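Local coordinates for protein leucine aminopeptidase 1 (Caenorhabditis elegans, PDB 2HC9) that is a zinc-dependent M17 aminopeptidase that releases N-terminal amino acids, preferably leucine, from peptides and probably acts as a digestive enzyme, at residues E192-S202 with L283-K291. The protein carries 1 engineered substitution. Residues are numbered along the deposited sequence; the frame is centred on the assembly and turned at random.
Sequences EAVKVGNATGS and LEAYSALVK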
ATOM      1  N   GLU A 192     -22.226  10.654 -32.994  1.00 17.22           N
ATOM      2  CA  GLU A 192     -23.271  11.210 -32.138  1.00 18.51           C
ATOM      3  C   GLU A 192     -23.304  12.740 -32.196  1.00 16.71           C
ATOM      4  O   GLU A 192     -24.369  13.329 -32.268  1.00 17.73           O
ATOM      5  CB  GLU A 192     -23.132  10.714 -30.681  1.00 16.87           C
ATOM      6  CG  GLU A 192     -23.330   9.187 -30.516  1.00 15.16           C
ATOM      7  CD  GLU A 192     -24.768   8.753 -30.287  1.00 21.69           C
ATOM      8  OE1 GLU A 192     -25.683   9.590 -30.370  1.00 17.16           O
ATOM      9  OE2 GLU A 192     -24.986   7.548 -30.015  1.00 19.09           O
ATOM     10  N   ALA A 193     -22.137  13.382 -32.158  1.00 14.70           N
ATOM     11  CA  ALA A 193     -22.079  14.843 -32.192  1.00 14.50           C
ATOM     12  C   ALA A 193     -22.533  15.337 -33.566  1.00 16.61           C
ATOM     13  O   ALA A 193     -23.279  16.338 -33.699  1.00 16.57           O
ATOM     14  CB  ALA A 193     -20.630  15.307 -31.926  1.00 18.22           C
ATOM     15  N   VAL A 194     -22.084  14.636 -34.596  1.00 14.23           N
ATOM     16  CA  VAL A 194     -22.462  15.011 -35.973  1.00 16.68           C
ATOM     17  C   VAL A 194     -23.987  14.892 -36.214  1.00 19.48           C
ATOM     18  O   VAL A 194     -24.584  15.734 -36.900  1.00 18.18           O
ATOM     19  CB  VAL A 194     -21.632  14.257 -37.034  1.00 17.67           C
ATOM     20  CG1 VAL A 194     -22.187  14.518 -38.478  1.00 19.89           C
ATOM     21  CG2 VAL A 194     -20.173  14.698 -36.952  1.00 17.08           C
ATOM     22  N   LYS A 195     -24.616  13.884 -35.618  1.00 19.24           N
ATOM     23  CA  LYS A 195     -26.080  13.770 -35.673  1.00 14.41           C
ATOM     24  C   LYS A 195     -26.780  15.000 -35.102  1.00 19.99           C
ATOM     25  O   LYS A 195     -27.703  15.523 -35.708  1.00 17.75           O
ATOM     26  CB  LYS A 195     -26.547  12.520 -34.921  1.00 19.15           C
ATOM     27  CG  LYS A 195     -26.351  11.257 -35.709  1.00 31.30           C
ATOM     28  CD  LYS A 195     -26.909  10.036 -34.942  1.00 36.78           C
ATOM     29  CE  LYS A 195     -28.425   9.974 -35.076  1.00 48.37           C
ATOM     30  NZ  LYS A 195     -29.018   8.838 -34.310  1.00 51.50           N
ATOM     31  N   VAL A 196     -26.333  15.456 -33.932  1.00 18.18           N
ATOM     32  CA  VAL A 196     -26.866  16.679 -33.330  1.00 18.04           C
ATOM     33  C   VAL A 196     -26.528  17.898 -34.220  1.00 18.25           C
ATOM     34  O   VAL A 196     -27.378  18.773 -34.435  1.00 15.64           O
ATOM     35  CB  VAL A 196     -26.316  16.890 -31.878  1.00 15.03           C
ATOM     36  CG1 VAL A 196     -26.669  18.302 -31.354  1.00 15.43           C
ATOM     37  CG2 VAL A 196     -26.826  15.785 -30.938  1.00 17.36           C
ATOM     38  N   GLY A 197     -25.302  17.931 -34.744  1.00 15.78           N
ATOM     39  CA  GLY A 197     -24.889  18.960 -35.717  1.00 17.37           C
ATOM     40  C   GLY A 197     -25.870  19.065 -36.889  1.00 19.84           C
ATOM     41  O   GLY A 197     -26.265  20.174 -37.280  1.00 18.38           O
ATOM     42  N   ASN A 198     -26.252  17.917 -37.441  1.00 16.56           N
ATOM     43  CA  ASN A 198     -27.178  17.895 -38.575  0.60 20.26           C
ATOM     44  C   ASN A 198     -28.576  18.361 -38.150  1.00 19.52           C
ATOM     45  O   ASN A 198     -29.179  19.206 -38.827  1.00 20.19           O
ATOM     46  CB  ASN A 198     -27.221  16.507 -39.236  0.60 17.27           C
ATOM     47  CG  ASN A 198     -26.185  16.349 -40.357  0.60 21.02           C
ATOM     48  OD1 ASN A 198     -26.436  16.721 -41.502  0.60 28.67           O
ATOM     49  ND2 ASN A 198     -25.033  15.774 -40.033  0.60 14.63           N
ATOM     50  N   ALA A 199     -29.072  17.828 -37.033  1.00 16.92           N
ATOM     51  CA  ALA A 199     -30.424  18.152 -36.528  1.00 17.95           C
ATOM     52  C   ALA A 199     -30.582  19.633 -36.227  1.00 20.91           C
ATOM     53  O   ALA A 199     -31.659  20.210 -36.418  1.00 20.25           O
ATOM     54  CB  ALA A 199     -30.758  17.325 -35.277  1.00 16.01           C
ATOM     55  N   THR A 200     -29.498  20.263 -35.777  1.00 17.95           N
ATOM     56  CA  THR A 200     -29.526  21.681 -35.416  1.00 18.64           C
ATOM     57  C   THR A 200     -29.153  22.646 -36.563  1.00 22.10           C
ATOM     58  O   THR A 200     -29.060  23.849 -36.337  1.00 22.14           O
ATOM     59  CB  THR A 200     -28.550  21.986 -34.234  1.00 17.85           C
ATOM     60  OG1 THR A 200     -27.230  21.521 -34.579  1.00 17.68           O
ATOM     61  CG2 THR A 200     -29.052  21.328 -32.934  1.00 19.13           C
ATOM     62  N   GLY A 201     -28.893  22.118 -37.756  1.00 17.60           N
ATOM     63  CA  GLY A 201     -28.445  22.920 -38.877  1.00 15.18           C
ATOM     64  C   GLY A 201     -27.138  23.660 -38.636  1.00 20.18           C
ATOM     65  O   GLY A 201     -26.927  24.757 -39.176  1.00 19.58           O
ATOM     66  N   SER A 202     -26.257  23.051 -37.838  1.00 16.45           N
ATOM     67  CA  SER A 202     -24.971  23.651 -37.468  1.00 19.11           C
ATOM     68  C   SER A 202     -24.001  23.628 -38.630  1.00 17.01           C
ATOM     69  O   SER A 202     -24.065  22.751 -39.513  1.00 19.29           O
ATOM     70  CB  SER A 202     -24.338  22.841 -36.313  1.00 16.18           C
ATOM     71  OG  SER A 202     -25.143  22.932 -35.163  1.00 21.14           O
ATOM     72  N   LEU A 283     -22.641  18.909 -25.486  1.00 15.96           N
ATOM     73  CA  LEU A 283     -23.367  18.566 -26.722  1.00 15.74           C
ATOM     74  C   LEU A 283     -24.877  18.662 -26.533  1.00 15.46           C
ATOM     75  O   LEU A 283     -25.599  19.241 -27.375  1.00 15.07           O
ATOM     76  CB  LEU A 283     -23.006  17.130 -27.140  1.00 13.92           C
ATOM     77  CG  LEU A 283     -23.765  16.584 -28.359  1.00 14.25           C
ATOM     78  CD1 LEU A 283     -23.444  17.471 -29.568  1.00 14.01           C
ATOM     79  CD2 LEU A 283     -23.478  15.100 -28.608  1.00 13.62           C
ATOM     80  N   GLU A 284     -25.377  18.079 -25.442  1.00 16.12           N
ATOM     81  CA  GLU A 284     -26.821  18.049 -25.218  1.00 19.09           C
ATOM     82  C   GLU A 284     -27.391  19.356 -24.709  1.00 18.18           C
ATOM     83  O   GLU A 284     -28.550  19.674 -24.985  1.00 16.92           O
ATOM     84  CB  GLU A 284     -27.225  16.864 -24.326  1.00 15.38           C
ATOM     85  CG  GLU A 284     -26.786  15.499 -24.918  1.00 14.52           C
ATOM     86  CD  GLU A 284     -27.491  15.154 -26.239  1.00 20.55           C
ATOM     87  OE1 GLU A 284     -28.621  15.640 -26.457  1.00 15.66           O
ATOM     88  OE2 GLU A 284     -26.919  14.359 -27.027  1.00 19.24           O
ATOM     89  N   ALA A 285     -26.573  20.139 -24.000  1.00 16.04           N
ATOM     90  CA  ALA A 285     -26.928  21.548 -23.720  1.00 16.37           C
ATOM     91  C   ALA A 285     -27.070  22.369 -24.994  1.00 14.06           C
ATOM     92  O   ALA A 285     -28.021  23.129 -25.132  1.00 16.72           O
ATOM     93  CB  ALA A 285     -25.894  22.226 -22.789  1.00 15.00           C
ATOM     94  N   TYR A 286     -26.096  22.245 -25.893  1.00 13.94           N
ATOM     95  CA  TYR A 286     -26.113  22.950 -27.168  1.00 16.29           C
ATOM     96  C   TYR A 286     -27.396  22.583 -27.912  1.00 17.86           C
ATOM     97  O   TYR A 286     -28.090  23.456 -28.426  1.00 16.22           O
ATOM     98  CB  TYR A 286     -24.881  22.538 -27.977  1.00 16.20           C
ATOM     99  CG  TYR A 286     -24.779  23.111 -29.381  1.00 16.25           C
ATOM    100  CD1 TYR A 286     -24.137  24.330 -29.602  1.00 15.56           C
ATOM    101  CD2 TYR A 286     -25.311  22.419 -30.491  1.00 16.78           C
ATOM    102  CE1 TYR A 286     -24.013  24.858 -30.862  1.00 17.71           C
ATOM    103  CE2 TYR A 286     -25.183  22.942 -31.786  1.00 16.58           C
ATOM    104  CZ  TYR A 286     -24.524  24.158 -31.958  1.00 19.15           C
ATOM    105  OH  TYR A 286     -24.383  24.706 -33.209  1.00 18.90           O
ATOM    106  N   SER A 287     -27.692  21.288 -27.969  1.00 17.33           N
ATOM    107  CA  SER A 287     -28.903  20.810 -28.631  1.00 18.05           C
ATOM    108  C   SER A 287     -30.178  21.462 -28.060  1.00 19.15           C
ATOM    109  O   SER A 287     -31.000  22.000 -28.811  1.00 17.27           O
ATOM    110  CB  SER A 287     -28.991  19.293 -28.535  1.00 15.96           C
ATOM    111  OG  SER A 287     -30.208  18.803 -29.094  1.00 18.11           O
ATOM    112  N   ALA A 288     -30.331  21.434 -26.745  1.00 15.13           N
ATOM    113  CA  ALA A 288     -31.550  22.012 -26.112  1.00 19.57           C
ATOM    114  C   ALA A 288     -31.679  23.531 -26.388  1.00 20.88           C
ATOM    115  O   ALA A 288     -32.770  24.033 -26.677  1.00 19.19           O
ATOM    116  CB  ALA A 288     -31.538  21.738 -24.604  1.00 18.74           C
ATOM    117  N   LEU A 289     -30.562  24.260 -26.319  1.00 17.79           N
ATOM    118  CA  LEU A 289     -30.581  25.711 -26.532  1.00 16.53           C
ATOM    119  C   LEU A 289     -30.905  26.046 -27.988  1.00 16.85           C
ATOM    120  O   LEU A 289     -31.678  26.962 -28.260  1.00 19.78           O
ATOM    121  CB  LEU A 289     -29.231  26.331 -26.157  1.00 19.93           C
ATOM    122  CG  LEU A 289     -28.950  26.336 -24.632  1.00 18.51           C
ATOM    123  CD1 LEU A 289     -27.449  26.633 -24.321  1.00 18.24           C
ATOM    124  CD2 LEU A 289     -29.860  27.310 -23.888  1.00 17.18           C
ATOM    125  N   VAL A 290     -30.270  25.342 -28.918  1.00 17.65           N
ATOM    126  CA  VAL A 290     -30.410  25.678 -30.347  1.00 19.78           C
ATOM    127  C   VAL A 290     -31.817  25.320 -30.850  1.00 21.59           C
ATOM    128  O   VAL A 290     -32.327  25.936 -31.794  1.00 20.17           O
ATOM    129  CB  VAL A 290     -29.255  25.060 -31.211  1.00 19.90           C
ATOM    130  CG1 VAL A 290     -29.526  25.241 -32.727  1.00 21.88           C
ATOM    131  CG2 VAL A 290     -27.932  25.769 -30.863  1.00 18.26           C
ATOM    132  N   LYS A 291     -32.465  24.363 -30.184  1.00 18.54           N
ATOM    133  CA  LYS A 291     -33.845  24.007 -30.526  0.60 19.61           C
ATOM    134  C   LYS A 291     -34.828  25.119 -30.195  1.00 22.66           C
ATOM    135  O   LYS A 291     -35.987  25.096 -30.642  1.00 20.93           O
ATOM    136  CB  LYS A 291     -34.261  22.714 -29.825  0.60 20.41           C
ATOM    137  CG  LYS A 291     -33.621  21.465 -30.413  0.60 17.31           C
ATOM    138  CD  LYS A 291     -33.929  20.267 -29.524  0.60 22.11           C
ATOM    139  CE  LYS A 291     -33.440  18.974 -30.165  0.60 23.65           C
ATOM    140  NZ  LYS A 291     -34.255  18.649 -31.363  0.60 28.14           N
TER
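Tyr286 holds its ring carbon CG anti to the backbone N (chi1 176°), which sends the ring across to helix 192-199 and the turn after it. Thr200 keeps OG1 between its backbone N and carbonyl carbon (chi1 55°); this turns the hydroxyl back to its own helix, while CG2 faces Val290. Ser202 OG lies at the edge of the Tyr286 ring, in its plane. Ser202 OG and Tyr286 OH share a hydrogen bond of 2.7 Å, and either could be the donor. Thr200 OG1 lies near the same edge, 3.7 Å from Tyr286 CE2. It donates to Val196 O at 2.8 Å. Val196 O also accepts from Thr200 N, so two bonds from one residue grip it. On one face of the Tyr286 ring, Val290 CG2 of the same helix sits 3.9 Å above the ring plane, over its centre. The two helices run nearly parallel, 10° apart, with axes 10.4 Å from each other. Both belong to the M17 catalytic domain and pack on its central mixed sheet: Leu283 and Tyr286 reach Leu236 of strand 232-238, and Ala193 reaches Leu302 of strand 297-307. Helix 192-199 ends in a Schellman motif with Gly201 at positive phi, which brings Ser202 round to the tyrosine. A valine in place of Thr200 would probably leave Val196 O without its side-chain donor, gripped by one bond from that residue instead of two. Toward the N-terminal ends of the two segments, Val196 crosses Leu283 at a slant, its CB 3.7 Å from Leu283 CD1. Val196 CG1 also packs on Ser287 CB. Leu283 CD2 approaches the backbone of helix 192-199 at Ala193 CA, 3.9 Å away.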